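Blr6230 protein (Bradyrhizobium diazoefficiens USDA 110, PDB 5NGG) probably hydrolyses beta-lactam antibiotics as a zinc-dependent subclass B3 metallo-beta-lactamase. Local coordinates at residues G65-D70 and G165-T170; A228-M233 and T271-L276; G124-P129 and A173-S178. All blocks are in the same frame, centred on the assembly; numbering follows the deposited sequence.

Contact 1 of 3, residues G65-D70 and G165-T170; sequences GLILMD and GDTTLT
Methyl-to-methyl packing carries this contact: Ile67 CD1 lies 3.6 Å from Leu169 CD1, and Met69 CE lies 4.1 Å from Leu169 CD2. Leu169 therefore divides its two branches between two residues of the other strand. In both pairs the side chains run past one another in opposite directions, each reaching over from its own sheet, so the touching is done by their outer methyls. In Ile67 the longer branch does the reaching: CG1 sits beside the backbone N (chi1 -57°) and CG2 stays back. Met69 arrives differently, its chain bending at chi2 and again at chi3, which turns the terminal methyl toward Leu169. A looser touch, Ile67 CD1 to Thr167 CG2 at 4.4 Å, extends the packing toward the start of strand 167-173.

No hydrogen bond joins the two segments. The polar side of Thr167 is turned to its own chain instead, where OG1 donates to Asp166 OD1 at 2.9 Å, coming from above the carboxylate plane. That same carboxylate oxygen also accepts from the backbone N of Ser63, beside the turn into strand 65-69.

The strands run nearly the same way, 23° apart, with axes 10.1 Å from each other: face-to-face sheet packing rather than edge pairing. Trp184 and Met186 of strand 182-190 and Leu98 of strand 94-98 add to the same interior. This is the hydrophobic filling between the two sheets of the alpha-beta/beta-alpha metallo-beta-lactamase fold, and its buried, wholly apolar chemistry implies cohesion by shape and water exclusion, with no directional bond between the strands.

Contact 2 of 3, residues A228-M233 and T271-L276; sequences AKAKAM and TYATSL. With ZN (zinc ion), chain E.
Lys231 and Thr274 cross at about a right angle, the lysine chain passing over the start of the threonine side chain. With CG set beside the backbone N (chi1 -69°) and every later torsion extended, Lys231 reaches from its own helix to the next. Its lower part rests on the neighbouring alanine, CG lying 3.8 Å from Ala273 CB. Farther out, CE comes within 3.4 Å of Thr274 OG1. NZ donates a hydrogen bond to that hydroxyl, but a weak one. The stronger partner of Thr274 OG1 is the carbonyl O of Val270, one turn back in its own helix, so the threonine is held mainly at home and the lysine is a second, lighter partner.

Below this outer layer Ala230 and Ala273 point at each other, their CB atoms 4.0 Å apart. Ala273 CB thus meets both Ala230 CB and Lys231 CG. Such small side chains let the axes approach to 8.8 Å, and the helices run antiparallel at 163°. The inner pair is buried, whereas the lysine lies at the exposed margin.

Lys229 leaves the helix another way: CG is anti to the backbone N (chi1 178°), and the chain stays extended until a bend at chi4 brings NZ to a zinc ion at 2.1 Å. Glu158 and His172 complete the protein ligands of this metal, which is distinct from the two-zinc active site. Helix 219-232 is thus joined on one flank to helix 268-291 by the alanine pair, and through Lys229 and the metal to His172 on strand 167-173.

Contact 3 of 3, residues G124-P129 and A173-S178; sequences GERDKP and ATPGHS. With ZN (zinc ion), chain D.
Pro175 is the first residue of 173-178 to touch the other segment: its CB lies 3.5 Å from Arg126 NH1, at the edge of the guanidinium and near its plane. The arginine reaches there through a chain bent at chi3 (-57°), but its charge is answered by a salt bridge from NH1 to Asp222 of helix 219-232, so the proline is an apolar neighbour beside a group anchored to a third element.

Next, Gly176 has a backbone conformation (phi 140°) suited to glycine, and its N donates to Ser178 O, closing a tight bend. Between them His177 makes no contact with 124-129 and binds zinc through NE2 at 2.1 Å; His101, His103 and a water at 1.9 Å fill out the coordination. Its ND1 is hydrogen-bonded to Thr204 O, which fixes the rotation of the ring.

Ser178, whose CB points toward 124-129, makes the polar contact. In the conformer modelled here, one of two, OG donates to Asp127 OD2 at 2.8 Å, and OD2 receives it on its syn lone pair. OD2 also accepts from Ala102 N, and OD1 from Gly180 N. One buried carboxylate thereby gathers two backbone amides from the loops bearing the zinc-binding histidines, joined by the serine in that conformer. Its probable negative charge would be spread over these donors, consistent with a second-shell brace for the active site.

How the contacts relate
From the N terminus, the chain enters contact 1 on strand 65-69, and about 95 residues later 165-170 closes that loop by laying the second sheet over the first. Contact 3 opens inside the loop, at 124-129, but closes beyond it at 173-178, so the two cross; strand 167-173 carries the chain from one closure to the next. Contact 2 follows in series, helix 219-232 meeting helix 268-291 late in the chain. Contacts 1 and 2 do not touch, whereas contacts 2 and 3 do: Lys229 CE packs on Ala173 O and Thr174 CG2. Together they link the sheet interior, the active-site loops and the outer helix layer.

Contact 1 of 3, residues G65-D70 and G165-T170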
# COMPACT_ATOMS: atom_id res chain seq x y z
N GLY A 65 10.56 7.96 -16.91
CA GLY A 65 10.98 6.83 -16.11
C GLY A 65 9.84 6.20 -15.37
O GLY A 65 8.68 6.48 -15.62
N LEU A 66 10.18 5.32 -14.44
CA LEU A 66 9.22 4.53 -13.70
C LEU A 66 9.06 5.04 -12.28
O LEU A 66 10.04 5.45 -11.64
CB LEU A 66 9.63 3.05 -13.64
CG LEU A 66 9.95 2.48 -15.01
CD1 LEU A 66 10.41 1.03 -14.86
CD2 LEU A 66 8.78 2.63 -15.98
N ILE A 67 7.82 4.98 -11.80
CA ILE A 67 7.52 5.14 -10.39
C ILE A 67 7.21 3.74 -9.84
O ILE A 67 6.38 3.03 -10.42
CB ILE A 67 6.30 6.07 -10.14
CG1 ILE A 67 6.54 7.44 -10.77
CG2 ILE A 67 5.99 6.14 -8.64
CD1 ILE A 67 5.32 8.34 -10.73
N LEU A 68 7.88 3.37 -8.76
CA LEU A 68 7.58 2.12 -8.07
C LEU A 68 6.71 2.41 -6.87
O LEU A 68 7.08 3.23 -6.02
CB LEU A 68 8.88 1.48 -7.59
CG LEU A 68 8.75 0.15 -6.86
CD1 LEU A 68 8.20 -0.95 -7.74
CD2 LEU A 68 10.09 -0.26 -6.32
N MET A 69 5.53 1.78 -6.82
CA MET A 69 4.59 1.90 -5.69
C MET A 69 4.76 0.68 -4.81
O MET A 69 4.31 -0.41 -5.17
CB MET A 69 3.16 2.01 -6.19
CG MET A 69 2.13 2.18 -5.07
SD MET A 69 2.20 3.73 -4.14
CE MET A 69 1.69 4.88 -5.40
N ASP A 70 5.44 0.88 -3.68
CA ASP A 70 5.72 -0.13 -2.65
C ASP A 70 6.71 -1.20 -3.12
O ASP A 70 7.16 -1.22 -4.26
CB ASP A 70 4.41 -0.72 -2.06
CG ASP A 70 3.64 0.27 -1.22
OD1 ASP A 70 4.25 1.12 -0.52
OD2 ASP A 70 2.39 0.17 -1.24
N GLY A 165 7.86 13.28 -14.95
CA GLY A 165 7.49 13.43 -16.33
C GLY A 165 6.06 13.88 -16.51
O GLY A 165 5.64 14.90 -15.97
N ASP A 166 5.30 13.08 -17.25
CA ASP A 166 3.89 13.34 -17.57
C ASP A 166 2.86 12.88 -16.53
O ASP A 166 1.66 12.98 -16.77
CB ASP A 166 3.53 12.69 -18.92
CG ASP A 166 3.74 11.18 -18.95
OD1 ASP A 166 4.12 10.56 -17.92
OD2 ASP A 166 3.57 10.61 -20.04
N THR A 167 3.32 12.39 -15.37
CA THR A 167 2.45 11.73 -14.41
C THR A 167 2.55 12.39 -13.03
O THR A 167 3.63 12.58 -12.52
CB THR A 167 2.83 10.24 -14.33
OG1 THR A 167 2.62 9.64 -15.62
CG2 THR A 167 2.01 9.50 -13.32
N THR A 168 1.40 12.73 -12.47
CA THR A 168 1.32 13.34 -11.14
C THR A 168 0.40 12.53 -10.22
O THR A 168 -0.73 12.15 -10.60
CB THR A 168 0.79 14.78 -11.26
OG1 THR A 168 1.72 15.54 -12.03
CG2 THR A 168 0.63 15.45 -9.89
N LEU A 169 0.86 12.31 -8.99
CA LEU A 169 0.05 11.70 -7.95
C LEU A 169 -0.15 12.71 -6.83
O LEU A 169 0.74 13.53 -6.54
CB LEU A 169 0.68 10.43 -7.39
CG LEU A 169 0.87 9.29 -8.41
CD1 LEU A 169 2.28 9.27 -9.00
CD2 LEU A 169 0.53 7.95 -7.80
N THR A 170 -1.32 12.63 -6.18
CA THR A 170 -1.66 13.48 -5.05
C THR A 170 -1.73 12.63 -3.78
O THR A 170 -2.40 11.58 -3.75
CB THR A 170 -3.00 14.19 -5.28
OG1 THR A 170 -2.90 14.98 -6.46
CG2 THR A 170 -3.37 15.10 -4.11

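Contact 2 of 3, residues A228-M233 and T271-L276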
# COMPACT_ATOMS: atom_id res chain seq x y z
N ALA A 228 -14.32 7.50 7.17
CA ALA A 228 -15.23 8.56 6.68
C ALA A 228 -14.67 9.25 5.44
O ALA A 228 -15.40 9.48 4.46
CB ALA A 228 -15.47 9.58 7.76
N LYS A 229 -13.39 9.58 5.47
CA LYS A 229 -12.72 10.23 4.33
C LYS A 229 -12.82 9.35 3.09
O LYS A 229 -13.19 9.83 2.00
CB LYS A 229 -11.26 10.51 4.68
CG LYS A 229 -10.41 11.13 3.57
CD LYS A 229 -9.01 11.41 4.08
CE LYS A 229 -8.07 11.88 3.00
NZ LYS A 229 -8.49 13.16 2.44
N ALA A 230 -12.56 8.06 3.24
CA ALA A 230 -12.62 7.13 2.13
C ALA A 230 -14.00 7.07 1.50
O ALA A 230 -14.13 7.06 0.27
CB ALA A 230 -12.17 5.75 2.59
N LYS A 231 -15.04 7.06 2.34
CA LYS A 231 -16.40 6.98 1.82
C LYS A 231 -16.79 8.23 1.03
O LYS A 231 -17.72 8.19 0.20
CB LYS A 231 -17.40 6.73 2.95
CG LYS A 231 -17.29 5.34 3.56
CD LYS A 231 -18.36 5.18 4.61
CE LYS A 231 -18.15 3.96 5.46
NZ LYS A 231 -19.37 3.75 6.29
N ALA A 232 -16.14 9.37 1.31
CA ALA A 232 -16.47 10.63 0.65
C ALA A 232 -15.65 10.93 -0.61
O ALA A 232 -15.98 11.88 -1.33
CB ALA A 232 -16.32 11.78 1.64
N MET A 233 -14.63 10.12 -0.91
CA MET A 233 -13.76 10.39 -2.04
C MET A 233 -14.36 9.88 -3.34
O MET A 233 -14.87 8.79 -3.39
CB MET A 233 -12.41 9.72 -1.84
CG MET A 233 -11.59 10.34 -0.71
SD MET A 233 -10.00 9.56 -0.41
CE MET A 233 -9.36 10.06 -1.99
N THR A 271 -18.05 0.65 -0.31
CA THR A 271 -18.35 -0.69 0.19
C THR A 271 -17.20 -1.24 1.06
O THR A 271 -17.42 -1.80 2.15
CB THR A 271 -18.64 -1.66 -0.96
OG1 THR A 271 -19.73 -1.15 -1.73
CG2 THR A 271 -18.98 -3.07 -0.47
N TYR A 272 -15.99 -1.07 0.57
CA TYR A 272 -14.83 -1.61 1.28
C TYR A 272 -14.60 -0.89 2.61
O TYR A 272 -14.37 -1.54 3.64
CB TYR A 272 -13.57 -1.55 0.38
CG TYR A 272 -12.38 -2.19 1.05
CD1 TYR A 272 -12.36 -3.56 1.33
CD2 TYR A 272 -11.25 -1.44 1.39
CE1 TYR A 272 -11.27 -4.15 1.95
CE2 TYR A 272 -10.18 -2.02 2.03
CZ TYR A 272 -10.18 -3.36 2.31
OH TYR A 272 -9.11 -3.92 2.94
N ALA A 273 -14.70 0.44 2.61
CA ALA A 273 -14.53 1.22 3.84
C ALA A 273 -15.62 0.87 4.87
O ALA A 273 -15.34 0.87 6.07
CB ALA A 273 -14.51 2.71 3.58
N THR A 274 -16.83 0.59 4.40
CA THR A 274 -17.89 0.14 5.29
C THR A 274 -17.51 -1.21 5.93
O THR A 274 -17.64 -1.39 7.15
CB THR A 274 -19.22 0.02 4.52
OG1 THR A 274 -19.56 1.29 3.95
CG2 THR A 274 -20.38 -0.43 5.41
N SER A 275 -17.01 -2.15 5.14
CA SER A 275 -16.57 -3.44 5.70
C SER A 275 -15.43 -3.23 6.70
O SER A 275 -15.41 -3.89 7.75
CB SER A 275 -16.11 -4.38 4.60
OG SER A 275 -17.13 -4.65 3.68
N LEU A 276 -14.49 -2.34 6.40
CA LEU A 276 -13.42 -2.02 7.34
C LEU A 276 -13.90 -1.41 8.64
O LEU A 276 -13.40 -1.75 9.72
CB LEU A 276 -12.41 -1.05 6.72
CG LEU A 276 -11.52 -1.58 5.61
CD1 LEU A 276 -10.70 -0.42 5.07
CD2 LEU A 276 -10.61 -2.70 6.11
ZN ZN E . -7.48 14.05 0.85

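Contact 3 of 3, residues G124-P129 and A173-S178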
# COMPACT_ATOMS: atom_id res chain seq x y z
N GLY A 124 4.64 9.42 3.61
CA GLY A 124 3.95 10.25 4.58
C GLY A 124 4.87 10.65 5.71
O GLY A 124 5.58 9.82 6.30
N GLU A 125 4.81 11.93 6.09
CA GLU A 125 5.72 12.47 7.10
C GLU A 125 5.72 11.69 8.41
O GLU A 125 6.78 11.46 9.00
CB GLU A 125 5.37 13.93 7.38
CG GLU A 125 6.19 14.62 8.46
CD GLU A 125 5.80 16.08 8.63
OE1 GLU A 125 5.72 16.81 7.61
OE2 GLU A 125 5.58 16.50 9.78
N ARG A 126 4.56 11.24 8.88
CA ARG A 126 4.52 10.59 10.19
C ARG A 126 5.05 9.15 10.15
O ARG A 126 5.29 8.55 11.19
CB ARG A 126 3.13 10.64 10.80
CG ARG A 126 2.71 12.08 11.13
CD ARG A 126 1.70 12.13 12.25
NE ARG A 126 0.53 11.35 11.95
CZ ARG A 126 -0.43 10.99 12.80
NH1 ARG A 126 -1.43 10.24 12.36
NH2 ARG A 126 -0.42 11.36 14.07
N ASP A 127 5.22 8.60 8.95
CA ASP A 127 5.90 7.31 8.79
C ASP A 127 7.41 7.42 8.64
O ASP A 127 8.12 6.39 8.65
CB ASP A 127 5.31 6.48 7.63
CG ASP A 127 4.12 5.59 8.05
OD1 ASP A 127 3.69 5.63 9.22
OD2 ASP A 127 3.59 4.88 7.16
N LYS A 128 7.94 8.63 8.47
CA LYS A 128 9.37 8.80 8.29
C LYS A 128 10.20 8.13 9.41
O LYS A 128 11.19 7.43 9.11
CB LYS A 128 9.71 10.28 8.13
CG LYS A 128 11.19 10.57 7.94
CD LYS A 128 11.45 12.03 7.60
CE LYS A 128 12.93 12.39 7.57
NZ LYS A 128 13.13 13.85 7.38
N PRO A 129 9.82 8.27 10.69
CA PRO A 129 10.65 7.61 11.71
C PRO A 129 10.66 6.09 11.61
O PRO A 129 11.67 5.45 11.92
CB PRO A 129 10.03 8.05 13.04
CG PRO A 129 9.23 9.26 12.73
CD PRO A 129 8.80 9.16 11.29
N ALA A 173 -3.71 12.01 3.33
CA ALA A 173 -3.39 11.48 4.65
C ALA A 173 -4.54 10.63 5.13
O ALA A 173 -5.64 11.13 5.36
CB ALA A 173 -3.10 12.61 5.62
N THR A 174 -4.30 9.32 5.24
CA THR A 174 -5.30 8.36 5.65
C THR A 174 -4.71 7.48 6.77
O THR A 174 -4.63 6.26 6.64
CB THR A 174 -5.76 7.50 4.45
OG1 THR A 174 -4.62 7.01 3.74
CG2 THR A 174 -6.59 8.30 3.48
N PRO A 175 -4.36 8.12 7.92
CA PRO A 175 -3.73 7.39 9.01
C PRO A 175 -4.65 6.40 9.71
O PRO A 175 -5.86 6.42 9.54
CB PRO A 175 -3.31 8.51 9.98
CG PRO A 175 -4.35 9.57 9.75
CD PRO A 175 -4.54 9.55 8.25
N GLY A 176 -4.03 5.55 10.51
CA GLY A 176 -4.72 4.54 11.34
C GLY A 176 -3.93 3.27 11.29
O GLY A 176 -3.29 2.88 12.27
N HIS A 177 -3.89 2.63 10.13
CA HIS A 177 -3.14 1.40 10.00
C HIS A 177 -1.63 1.67 10.28
O HIS A 177 -0.93 0.80 10.83
CB HIS A 177 -3.38 0.78 8.61
CG HIS A 177 -2.66 -0.51 8.39
ND1 HIS A 177 -3.14 -1.73 8.80
CD2 HIS A 177 -1.46 -0.74 7.84
CE1 HIS A 177 -2.26 -2.67 8.47
NE2 HIS A 177 -1.22 -2.09 7.90
N SER A 178 -1.14 2.84 9.89
CA SER A 178 0.13 3.38 10.37
C SER A 178 -0.07 4.88 10.57
O SER A 178 -1.02 5.45 10.01
CB SER A 178 1.27 3.11 9.38
OG SER A 178 1.18 3.98 8.25
ZN ZN D . 0.59 -2.81 7.20
O HOH W 1 0.94 -4.52 6.57